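Side-chain contacts in pheromone cOB1/lipoprotein, YaeC family (Enterococcus faecalis, PDB 4EF1), which probably serves as the methionine-binding lipoprotein of an uptake system and is the precursor of the pheromone cOB1: residues Val31-Thr36 and Lys218-Val223; Ala16-His21 and Lys222-Lys227; Asp231-Lys236 and Ile241-Glu246; Val86-Lys91 and Leu118-Asp123. All coordinates share one frame; numbering follows the deposited sequence. Where two conformers were deposited one is given.

From the N terminus, helix 12-28 opens contact 2 and strand 31-37 opens contact 1. Both loops close 180 to 200 residues later, at helix 215-225. Of these two, contact 1 closes first, at Lys218-Val223, and its loop begins inside that of contact 2. Contact 2 closes at Lys222-Lys227, so the two share Lys222 and Val223 and touch. Contact 4, between strand 87-89 and helix 114-123, is nested inside both loops, on the opposite side of the chain's centre from contacts 1 and 2. Contact 3 comes last, between helix 227-236 and strand 242-243. Contacts 1, 2 and 3 hold C-terminal elements to the six-stranded sheet and its helices. Contact 4 belongs to the five-stranded sheet.

Contact 1: Val31-Thr36 and Lys218-Val223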
# COMPACT_ATOMS: atom_id res chain seq x y z
N VAL A 31 9.79 12.73 -22.14
CA VAL A 31 10.19 12.60 -20.73
C VAL A 31 11.14 11.42 -20.58
O VAL A 31 10.82 10.33 -21.02
CB VAL A 31 8.95 12.42 -19.81
CG1 VAL A 31 9.36 12.10 -18.38
CG2 VAL A 31 8.07 13.66 -19.85
N LYS A 32 12.30 11.64 -19.95
CA LYS A 32 13.21 10.56 -19.56
C LYS A 32 12.92 10.19 -18.09
O LYS A 32 13.32 10.89 -17.14
CB LYS A 32 14.67 10.96 -19.74
CG LYS A 32 15.66 9.86 -19.39
CD LYS A 32 17.11 10.31 -19.61
CE LYS A 32 18.09 9.14 -19.48
NZ LYS A 32 17.92 8.38 -18.21
N LEU A 33 12.20 9.10 -17.93
CA LEU A 33 11.82 8.60 -16.64
C LEU A 33 13.00 7.84 -16.00
O LEU A 33 13.65 7.02 -16.66
CB LEU A 33 10.58 7.73 -16.79
CG LEU A 33 9.93 7.21 -15.55
CD1 LEU A 33 9.48 8.40 -14.70
CD2 LEU A 33 8.76 6.35 -15.97
N GLU A 34 13.31 8.17 -14.76
CA GLU A 34 14.37 7.50 -14.01
C GLU A 34 13.80 7.05 -12.67
O GLU A 34 13.02 7.77 -12.05
CB GLU A 34 15.58 8.41 -13.84
CG GLU A 34 16.23 8.79 -15.17
CD GLU A 34 17.47 9.68 -15.05
OE1 GLU A 34 17.83 10.08 -13.91
OE2 GLU A 34 18.06 10.00 -16.10
N VAL A 35 14.16 5.85 -12.25
CA VAL A 35 13.55 5.22 -11.09
C VAL A 35 14.60 4.94 -10.01
O VAL A 35 15.68 4.43 -10.32
CB VAL A 35 12.88 3.90 -11.49
CG1 VAL A 35 12.23 3.24 -10.29
CG2 VAL A 35 11.87 4.14 -12.58
N THR A 36 14.27 5.27 -8.77
CA THR A 36 15.13 4.93 -7.59
C THR A 36 14.24 4.04 -6.74
O THR A 36 13.11 4.41 -6.51
CB THR A 36 15.55 6.18 -6.82
OG1 THR A 36 16.34 6.99 -7.68
CG2 THR A 36 16.39 5.83 -5.58
N LYS A 218 2.15 15.28 -14.78
CA LYS A 218 0.83 15.02 -15.35
C LYS A 218 0.92 14.02 -16.51
O LYS A 218 0.08 13.16 -16.63
CB LYS A 218 0.13 16.32 -15.74
CG LYS A 218 -0.24 17.13 -14.48
CD LYS A 218 -1.18 18.31 -14.67
CE LYS A 218 -0.65 19.44 -15.52
NZ LYS A 218 -1.46 20.67 -15.30
N LYS A 219 1.95 14.12 -17.33
CA LYS A 219 2.15 13.17 -18.44
C LYS A 219 2.30 11.75 -17.89
O LYS A 219 1.72 10.80 -18.43
CB LYS A 219 3.39 13.55 -19.27
CG LYS A 219 3.16 14.67 -20.28
CD LYS A 219 4.47 15.11 -20.91
CE LYS A 219 4.25 16.29 -21.79
NZ LYS A 219 5.54 16.55 -22.49
N LEU A 220 3.08 11.63 -16.82
CA LEU A 220 3.29 10.37 -16.13
C LEU A 220 2.03 9.80 -15.58
O LEU A 220 1.75 8.65 -15.80
CB LEU A 220 4.29 10.49 -14.97
CG LEU A 220 4.55 9.24 -14.11
CD1 LEU A 220 5.06 8.05 -14.91
CD2 LEU A 220 5.55 9.67 -13.06
N VAL A 221 1.26 10.61 -14.86
CA VAL A 221 -0.03 10.13 -14.33
C VAL A 221 -0.96 9.64 -15.43
O VAL A 221 -1.63 8.63 -15.25
CB VAL A 221 -0.73 11.21 -13.43
CG1 VAL A 221 -2.13 10.74 -13.00
CG2 VAL A 221 0.14 11.51 -12.22
N LYS A 222 -1.04 10.36 -16.55
CA LYS A 222 -1.93 10.00 -17.62
C LYS A 222 -1.48 8.67 -18.24
O LYS A 222 -2.32 7.83 -18.52
CB LYS A 222 -2.00 11.07 -18.72
CG LYS A 222 -3.03 10.75 -19.83
CD LYS A 222 -3.02 11.81 -20.91
CE LYS A 222 -4.06 11.59 -21.98
NZ LYS A 222 -4.10 12.69 -22.98
N VAL A 223 -0.16 8.51 -18.43
CA VAL A 223 0.39 7.26 -19.07
C VAL A 223 0.13 6.09 -18.12
O VAL A 223 -0.38 5.03 -18.55
CB VAL A 223 1.87 7.41 -19.42
CG1 VAL A 223 2.49 6.05 -19.70
CG2 VAL A 223 2.05 8.37 -20.58
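Lys219 and Leu220 of helix 215-225 meet Val31 and Leu33 of strand 31-37. This is helix-on-sheet packing in an alpha/beta lobe of the periplasmic binding protein fold. The strand lies at one edge of its six-stranded sheet. Lys32 and Glu34, which flank Leu33, stay clear of the helix and form a salt bridge with each other. Lys219 makes the first touch along the helix, through the aliphatic part of its side chain. CD of Lys219 lies 4.0 Å from CG2 of Val31, and the two side chains cross at a slant. Beyond CG the lysine chain is extended. Its NZ is carried past the valine to a hydrogen bond with Glu29 O, just before the strand. Leu26 of helix 12-28 also packs on Val31, and it touches Val223 one turn after Lys219. Leu220 follows Lys219 and is buried, as is Leu33. Leu220 also touches Leu6, and Leu33 touches Val8, both on the neighbouring strand 4-10. The CG of Leu220 is trans to the backbone N (chi1 177°), which helps bring its CD1 within 4.2 Å of CD2 of Leu33.

Contact 2: Ala16-His21 and Lys222-Lys227; sequences AEILEH and KVLRSK
This is a buried, apolar helix-to-helix contact in which Leu224, in the last turn of helix 215-225, packs against Ile18 and Leu19 of helix 12-28. The two methyls of Leu224 have different partners. CD2 meets CG2 of Ile18 at 3.3 Å, which is tighter than usual for two carbons. CD1 meets CD2 of Leu19 more loosely, at 4.4 Å. Ile18 uses its short branch. CG2 stands trans to the backbone N, while CG1 takes the place beside that N (chi1 -73°). The Ile18 side chain lies about 10 Å from the bound selenomethionine.

Two residues after Leu224, Ser226 OG donates a 2.7 Å hydrogen bond to Val223 O, in the carbonyl plane and on a lone pair. Ser226 N donates to the same oxygen at 3.0 Å, so two bonds grip it. Ser226 is also the N-cap of the next helix, 227-236.

Around the contact, Leu224 also rests on Val22. Ile18 and Leu19 both touch Tyr57 of strand 55-60, and Leu19 reaches Val35 of strand 31-37. Helices 12-28 and 215-225 thus lie side by side on one face of the six-stranded sheet, with Leu224 at the seam between them.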
# COMPACT_ATOMS: atom_id res chain seq x y z
N ALA A 16 8.07 0.05 -8.99
CA ALA A 16 9.23 0.27 -9.84
C ALA A 16 9.14 -0.51 -11.15
O ALA A 16 9.59 -0.02 -12.20
CB ALA A 16 10.56 -0.06 -9.13
N GLU A 17 8.55 -1.69 -11.10
CA GLU A 17 8.35 -2.50 -12.33
C GLU A 17 7.31 -1.82 -13.29
O GLU A 17 7.48 -1.82 -14.52
CB GLU A 17 7.98 -3.94 -11.98
CG GLU A 17 9.13 -4.71 -11.32
CD GLU A 17 8.89 -6.22 -11.25
OE1 GLU A 17 7.79 -6.71 -11.55
OE2 GLU A 17 9.84 -6.92 -10.89
N ILE A 18 6.32 -1.13 -12.71
CA ILE A 18 5.33 -0.36 -13.50
C ILE A 18 6.03 0.80 -14.19
O ILE A 18 5.90 0.97 -15.40
CB ILE A 18 4.16 0.14 -12.61
CG1 ILE A 18 3.26 -1.05 -12.25
CG2 ILE A 18 3.32 1.20 -13.32
CD1 ILE A 18 2.14 -0.74 -11.25
N LEU A 19 6.83 1.54 -13.41
CA LEU A 19 7.64 2.65 -13.91
C LEU A 19 8.60 2.23 -15.04
O LEU A 19 8.64 2.85 -16.13
CB LEU A 19 8.36 3.37 -12.77
CG LEU A 19 7.43 4.08 -11.77
CD1 LEU A 19 8.20 4.60 -10.60
CD2 LEU A 19 6.62 5.20 -12.45
N GLU A 20 9.36 1.17 -14.82
CA GLU A 20 10.24 0.67 -15.89
C GLU A 20 9.43 0.40 -17.15
O GLU A 20 9.87 0.76 -18.26
CB GLU A 20 11.00 -0.61 -15.48
CG GLU A 20 12.07 -0.44 -14.40
CD GLU A 20 13.24 0.47 -14.77
OE1 GLU A 20 13.61 0.55 -15.96
OE2 GLU A 20 13.78 1.15 -13.84
N HIS A 21 8.28 -0.26 -17.00
CA HIS A 21 7.43 -0.62 -18.13
C HIS A 21 6.98 0.56 -18.96
O HIS A 21 6.89 0.45 -20.18
CB HIS A 21 6.25 -1.49 -17.66
CG HIS A 21 5.25 -1.79 -18.76
ND1 HIS A 21 5.49 -2.71 -19.70
CD2 HIS A 21 4.01 -1.24 -19.06
CE1 HIS A 21 4.45 -2.74 -20.57
NE2 HIS A 21 3.55 -1.86 -20.17
N LYS A 222 -1.04 10.36 -16.55
CA LYS A 222 -1.93 10.00 -17.62
C LYS A 222 -1.48 8.67 -18.24
O LYS A 222 -2.32 7.83 -18.52
CB LYS A 222 -2.00 11.07 -18.72
CG LYS A 222 -3.03 10.75 -19.83
CD LYS A 222 -3.02 11.81 -20.91
CE LYS A 222 -4.06 11.59 -21.98
NZ LYS A 222 -4.10 12.69 -22.98
N VAL A 223 -0.16 8.51 -18.43
CA VAL A 223 0.39 7.26 -19.07
C VAL A 223 0.13 6.09 -18.12
O VAL A 223 -0.38 5.03 -18.55
CB VAL A 223 1.87 7.41 -19.42
CG1 VAL A 223 2.49 6.05 -19.70
CG2 VAL A 223 2.05 8.37 -20.58
N LEU A 224 0.36 6.30 -16.83
CA LEU A 224 0.09 5.28 -15.83
C LEU A 224 -1.38 4.83 -15.73
O LEU A 224 -1.65 3.67 -15.39
CB LEU A 224 0.60 5.70 -14.45
CG LEU A 224 2.09 5.73 -14.22
CD1 LEU A 224 2.35 6.38 -12.87
CD2 LEU A 224 2.68 4.32 -14.35
N ARG A 225 -2.32 5.73 -16.05
CA ARG A 225 -3.75 5.41 -16.09
C ARG A 225 -4.26 5.00 -17.46
O ARG A 225 -5.45 4.61 -17.60
CB ARG A 225 -4.56 6.62 -15.61
CG ARG A 225 -4.32 6.97 -14.17
CD ARG A 225 -5.00 8.27 -13.86
NE ARG A 225 -5.12 8.52 -12.44
CZ ARG A 225 -5.49 9.68 -11.89
NH1 ARG A 225 -5.77 10.76 -12.64
NH2 ARG A 225 -5.60 9.79 -10.57
N SER A 226 -3.42 5.05 -18.51
CA SER A 226 -3.92 4.73 -19.86
C SER A 226 -4.34 3.27 -19.95
O SER A 226 -3.76 2.44 -19.25
CB SER A 226 -2.86 5.02 -20.93
OG SER A 226 -1.72 4.19 -20.74
N LYS A 227 -5.31 2.98 -20.80
CA LYS A 227 -5.91 1.65 -20.90
C LYS A 227 -4.86 0.56 -21.14
O LYS A 227 -4.92 -0.47 -20.48
CB LYS A 227 -6.97 1.61 -22.02
CG LYS A 227 -7.65 0.26 -22.26
CD LYS A 227 -8.50 0.26 -23.51
CE LYS A 227 -9.18 -1.11 -23.75
NZ LYS A 227 -10.05 -1.58 -22.64

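Contact 3: Asp231-Lys236 and Ile241-Glu246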
# COMPACT_ATOMS: atom_id res chain seq x y z
N ASP A 231 -4.27 -2.47 -18.41
CA ASP A 231 -4.44 -3.89 -18.83
C ASP A 231 -3.17 -4.70 -18.54
O ASP A 231 -3.24 -5.84 -18.08
CB ASP A 231 -4.81 -3.99 -20.29
CG ASP A 231 -6.21 -3.46 -20.57
OD1 ASP A 231 -6.90 -3.11 -19.60
OD2 ASP A 231 -6.62 -3.36 -21.75
N TRP A 232 -2.01 -4.12 -18.83
CA TRP A 232 -0.73 -4.79 -18.55
C TRP A 232 -0.59 -5.08 -17.07
O TRP A 232 -0.28 -6.20 -16.66
CB TRP A 232 0.41 -3.97 -19.12
CG TRP A 232 1.74 -4.56 -18.85
CD1 TRP A 232 2.44 -5.52 -19.60
CD2 TRP A 232 2.58 -4.30 -17.69
NE1 TRP A 232 3.63 -5.83 -19.00
CE2 TRP A 232 3.77 -5.13 -17.85
CE3 TRP A 232 2.48 -3.46 -16.57
CZ2 TRP A 232 4.82 -5.10 -16.93
CZ3 TRP A 232 3.54 -3.46 -15.63
CH2 TRP A 232 4.68 -4.25 -15.82
N ILE A 233 -0.91 -4.08 -16.25
CA ILE A 233 -0.88 -4.22 -14.80
C ILE A 233 -1.80 -5.37 -14.34
O ILE A 233 -1.38 -6.26 -13.60
CB ILE A 233 -1.30 -2.90 -14.08
CG1 ILE A 233 -0.31 -1.77 -14.32
CG2 ILE A 233 -1.40 -3.08 -12.58
CD1 ILE A 233 -0.75 -0.47 -13.69
N THR A 234 -3.03 -5.36 -14.82
CA THR A 234 -4.01 -6.39 -14.51
C THR A 234 -3.56 -7.81 -14.90
O THR A 234 -3.75 -8.75 -14.13
CB THR A 234 -5.39 -6.03 -15.15
OG1 THR A 234 -5.84 -4.84 -14.50
CG2 THR A 234 -6.44 -7.13 -14.92
N LYS A 235 -2.93 -7.92 -16.06
CA LYS A 235 -2.42 -9.21 -16.55
C LYS A 235 -1.19 -9.66 -15.75
O LYS A 235 -1.10 -10.82 -15.35
CB LYS A 235 -2.08 -9.12 -18.01
N LYS A 236 -0.26 -8.74 -15.50
CA LYS A 236 1.00 -9.07 -14.84
C LYS A 236 0.85 -9.71 -13.48
O LYS A 236 1.47 -10.72 -13.25
CB LYS A 236 1.88 -7.83 -14.73
CG LYS A 236 3.26 -8.00 -14.15
CD LYS A 236 4.27 -8.62 -15.08
CE LYS A 236 5.60 -8.76 -14.35
NZ LYS A 236 6.57 -9.36 -15.28
N ILE A 241 -3.05 -6.35 -8.12
CA ILE A 241 -2.78 -4.90 -8.24
C ILE A 241 -3.90 -4.37 -9.14
O ILE A 241 -4.07 -4.83 -10.26
CB ILE A 241 -1.37 -4.63 -8.84
CG1 ILE A 241 -0.26 -5.41 -8.07
CG2 ILE A 241 -1.08 -3.12 -8.87
CD1 ILE A 241 -0.10 -5.14 -6.58
N VAL A 242 -4.68 -3.42 -8.63
CA VAL A 242 -5.95 -3.02 -9.30
C VAL A 242 -5.81 -1.56 -9.75
O VAL A 242 -5.80 -0.65 -8.91
CB VAL A 242 -7.17 -3.14 -8.35
CG1 VAL A 242 -8.44 -2.66 -9.05
CG2 VAL A 242 -7.32 -4.56 -7.76
N PRO A 243 -5.65 -1.34 -11.05
CA PRO A 243 -5.54 0.03 -11.56
C PRO A 243 -6.80 0.83 -11.25
O PRO A 243 -7.93 0.26 -11.28
CB PRO A 243 -5.38 -0.17 -13.07
CG PRO A 243 -4.87 -1.56 -13.24
CD PRO A 243 -5.54 -2.34 -12.15
N VAL A 244 -6.62 2.11 -10.93
CA VAL A 244 -7.73 3.07 -10.79
C VAL A 244 -7.56 4.25 -11.74
O VAL A 244 -6.46 4.57 -12.16
CB VAL A 244 -7.93 3.59 -9.37
CG1 VAL A 244 -8.28 2.43 -8.46
CG2 VAL A 244 -6.70 4.35 -8.85
N ASN A 245 -8.68 4.88 -12.05
CA ASN A 245 -8.75 6.04 -12.97
C ASN A 245 -8.81 7.42 -12.30
O ASN A 245 -8.70 8.41 -12.96
CB ASN A 245 -9.99 5.88 -13.86
CG ASN A 245 -9.85 4.72 -14.83
OD1 ASN A 245 -8.79 4.52 -15.44
ND2 ASN A 245 -10.95 3.97 -15.01
N GLU A 246 -8.95 7.46 -10.98
CA GLU A 246 -9.12 8.71 -10.25
C GLU A 246 -8.79 8.41 -8.80
O GLU A 246 -8.65 7.26 -8.42
CB GLU A 246 -10.56 9.20 -10.37
CG GLU A 246 -11.60 8.27 -9.74
CD GLU A 246 -13.03 8.80 -9.81
OE1 GLU A 246 -13.27 9.87 -10.41
OE2 GLU A 246 -13.91 8.13 -9.24
OXT GLU A 246 -8.66 9.31 -7.98
O HOH W 1 -2.81 -7.10 -11.16
O HOH W 2 -6.47 -5.49 -11.78
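Ile233 of helix 227-236 makes the apolar part of this contact with Ile241 and Pro243. Its CG2 methyl does the touching. That methyl is trans to the backbone N, with CG1 beside the N (chi1 -66°). CG2 of Ile233 lies 3.7 Å from CG2 of Ile241, and these two side chains cross at about a right angle. The same methyl is 3.8 Å from CG of Pro243, where isoleucine and proline ring run past each other in opposite directions. Thr234, one residue on, crosses the ring at about a right angle, and its OG1 is 3.4 Å from CD of Pro243.

The helix and the short strand 242-243 are joined by a short connection, so the chain doubles back on itself. The strand is an edge strand of the six-stranded sheet, added antiparallel to strand 75-83. Val242 pairs with Leu83 and Val244 with Ile81 through backbone hydrogen bonds. Ile241 also packs on His82 and on Pro14, and its side chain is about 7 Å from the bound selenomethionine.

The polar contacts across the pair run through two waters. Water 1 donates to Ile233 O at 3.0 Å and accepts from Ile241 N at 3.1 Å. Water 2 lies 2.9 Å from Thr234 OG1 and donates to Ile241 O at 2.9 Å. Thr234 OG1 also hydrogen-bonds Gln230 O, one turn earlier in the helix.

Aromatic contacts lie on another side of the helix. The Trp232 ring stacks with the ring of His21, and Lys236 CG lies over one face of the indole, offset toward its rim.

Contact 4: Val86-Lys91 and Leu118-Asp123; sequences VGLYSK and LTILED
Val86 and Leu88 lie on an extended segment that runs past helix 114-123, where Ile120 and Leu121 face them. Gly87 to Tyr89 form a short strand. Its backbone is hydrogen-bonded on both sides, to strand 172-175 and to the region of strand 193-194. Leu118 to Asp123 are regular helix, with Glu122 N bonded to Leu118 O at 2.9 Å. The contact between the two segments is made by apolar side chains and one backbone oxygen.

Ile120 divides its two branches between two residues of the strand segment. The long branch ends in CD1, which lies 4.0 Å from CG1 of Val86 and 3.5 Å from Val86 O. The short branch, CG2, is 3.9 Å from CD1 of Leu88. Here the two side chains slide past each other in opposite directions. Leu88 CD1 has a second neighbour, CD2 of Leu121, at 4.1 Å, and these two leucines cross at nearly a right angle. One leucine methyl therefore sits against two successive helix residues. Val86 has its CG1 between the backbone N and the carbonyl carbon (chi1 70°), and it is this methyl that meets the isoleucine.

All four residues are buried. The side chain of Val86 is about 5 Å from the bound selenomethionine, and it also touches Arg116, a residue of the ligand pocket. Helix 114-123 packs against the five-stranded sheet of the other lobe. Leu174 of strand 172-175 touches Val86, Leu88 and Ile120, while Leu121 also reaches Ile127 of strand 127-129.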
# COMPACT_ATOMS: atom_id res chain seq x y z
N VAL A 86 -5.29 -5.59 0.70
CA VAL A 86 -4.34 -6.15 1.65
C VAL A 86 -4.87 -7.48 2.24
O VAL A 86 -6.08 -7.67 2.48
CB VAL A 86 -4.05 -5.12 2.77
CG1 VAL A 86 -5.27 -4.94 3.67
CG2 VAL A 86 -2.79 -5.48 3.55
N GLY A 87 -3.95 -8.40 2.44
CA GLY A 87 -4.28 -9.69 3.03
C GLY A 87 -3.67 -10.01 4.38
O GLY A 87 -2.63 -9.44 4.77
N LEU A 88 -4.33 -10.93 5.06
CA LEU A 88 -3.83 -11.59 6.25
C LEU A 88 -3.33 -12.94 5.75
O LEU A 88 -4.04 -13.62 5.00
CB LEU A 88 -4.91 -11.80 7.32
CG LEU A 88 -5.29 -10.65 8.26
CD1 LEU A 88 -6.59 -11.04 8.97
CD2 LEU A 88 -4.19 -10.27 9.25
N TYR A 89 -2.13 -13.32 6.22
CA TYR A 89 -1.44 -14.56 5.81
C TYR A 89 -1.04 -15.40 7.02
O TYR A 89 -0.82 -14.88 8.11
CB TYR A 89 -0.19 -14.21 5.00
CG TYR A 89 -0.46 -13.35 3.77
CD1 TYR A 89 -0.62 -11.98 3.87
CD2 TYR A 89 -0.47 -13.92 2.50
CE1 TYR A 89 -0.86 -11.19 2.75
CE2 TYR A 89 -0.70 -13.15 1.36
CZ TYR A 89 -0.89 -11.80 1.48
OH TYR A 89 -1.11 -11.04 0.36
N SER A 90 -1.02 -16.72 6.84
CA SER A 90 -0.63 -17.68 7.90
C SER A 90 -0.25 -18.98 7.25
O SER A 90 -0.96 -19.44 6.39
CB SER A 90 -1.79 -17.96 8.83
OG SER A 90 -1.47 -18.93 9.85
N LYS A 91 0.85 -19.57 7.69
CA LYS A 91 1.21 -20.89 7.27
C LYS A 91 0.44 -21.95 8.07
O LYS A 91 0.20 -23.03 7.56
CB LYS A 91 2.72 -21.11 7.41
CG LYS A 91 3.57 -20.24 6.51
CD LYS A 91 5.03 -20.63 6.68
CE LYS A 91 5.92 -20.02 5.62
NZ LYS A 91 7.26 -20.59 5.85
N LEU A 118 -8.92 -4.32 10.74
CA LEU A 118 -10.19 -4.23 11.44
C LEU A 118 -11.39 -4.48 10.48
O LEU A 118 -12.31 -5.21 10.87
CB LEU A 118 -10.32 -2.87 12.17
CG LEU A 118 -9.38 -2.63 13.36
CD1 LEU A 118 -9.63 -1.28 14.01
CD2 LEU A 118 -9.54 -3.71 14.41
N THR A 119 -11.36 -3.91 9.25
CA THR A 119 -12.44 -4.15 8.27
C THR A 119 -12.42 -5.62 7.82
O THR A 119 -13.47 -6.22 7.60
CB THR A 119 -12.37 -3.27 6.98
OG1 THR A 119 -11.28 -3.66 6.14
CG2 THR A 119 -12.34 -1.77 7.30
N ILE A 120 -11.24 -6.20 7.67
CA ILE A 120 -11.16 -7.63 7.27
C ILE A 120 -11.86 -8.51 8.37
O ILE A 120 -12.72 -9.30 8.07
CB ILE A 120 -9.72 -8.08 7.00
CG1 ILE A 120 -9.19 -7.46 5.71
CG2 ILE A 120 -9.62 -9.63 7.00
CD1 ILE A 120 -7.69 -7.57 5.56
N LEU A 121 -11.49 -8.29 9.63
CA LEU A 121 -12.04 -9.07 10.73
C LEU A 121 -13.57 -8.81 10.92
O LEU A 121 -14.33 -9.75 11.21
CB LEU A 121 -11.25 -8.83 12.03
CG LEU A 121 -9.78 -9.29 11.95
CD1 LEU A 121 -8.99 -8.76 13.13
CD2 LEU A 121 -9.65 -10.82 11.76
N GLU A 122 -14.01 -7.56 10.71
CA GLU A 122 -15.44 -7.22 10.69
C GLU A 122 -16.19 -7.95 9.55
O GLU A 122 -17.25 -8.56 9.79
CB GLU A 122 -15.67 -5.69 10.58
CG GLU A 122 -17.12 -5.26 10.65
CD GLU A 122 -17.34 -3.84 11.14
OE1 GLU A 122 -16.69 -2.93 10.65
OE2 GLU A 122 -18.23 -3.61 11.98
N ASP A 123 -15.65 -7.91 8.33
CA ASP A 123 -16.27 -8.62 7.19
C ASP A 123 -16.42 -10.10 7.48
O ASP A 123 -17.43 -10.70 7.14
CB ASP A 123 -15.46 -8.48 5.90
CG ASP A 123 -15.39 -7.06 5.38
OD1 ASP A 123 -16.21 -6.21 5.78
OD2 ASP A 123 -14.47 -6.83 4.57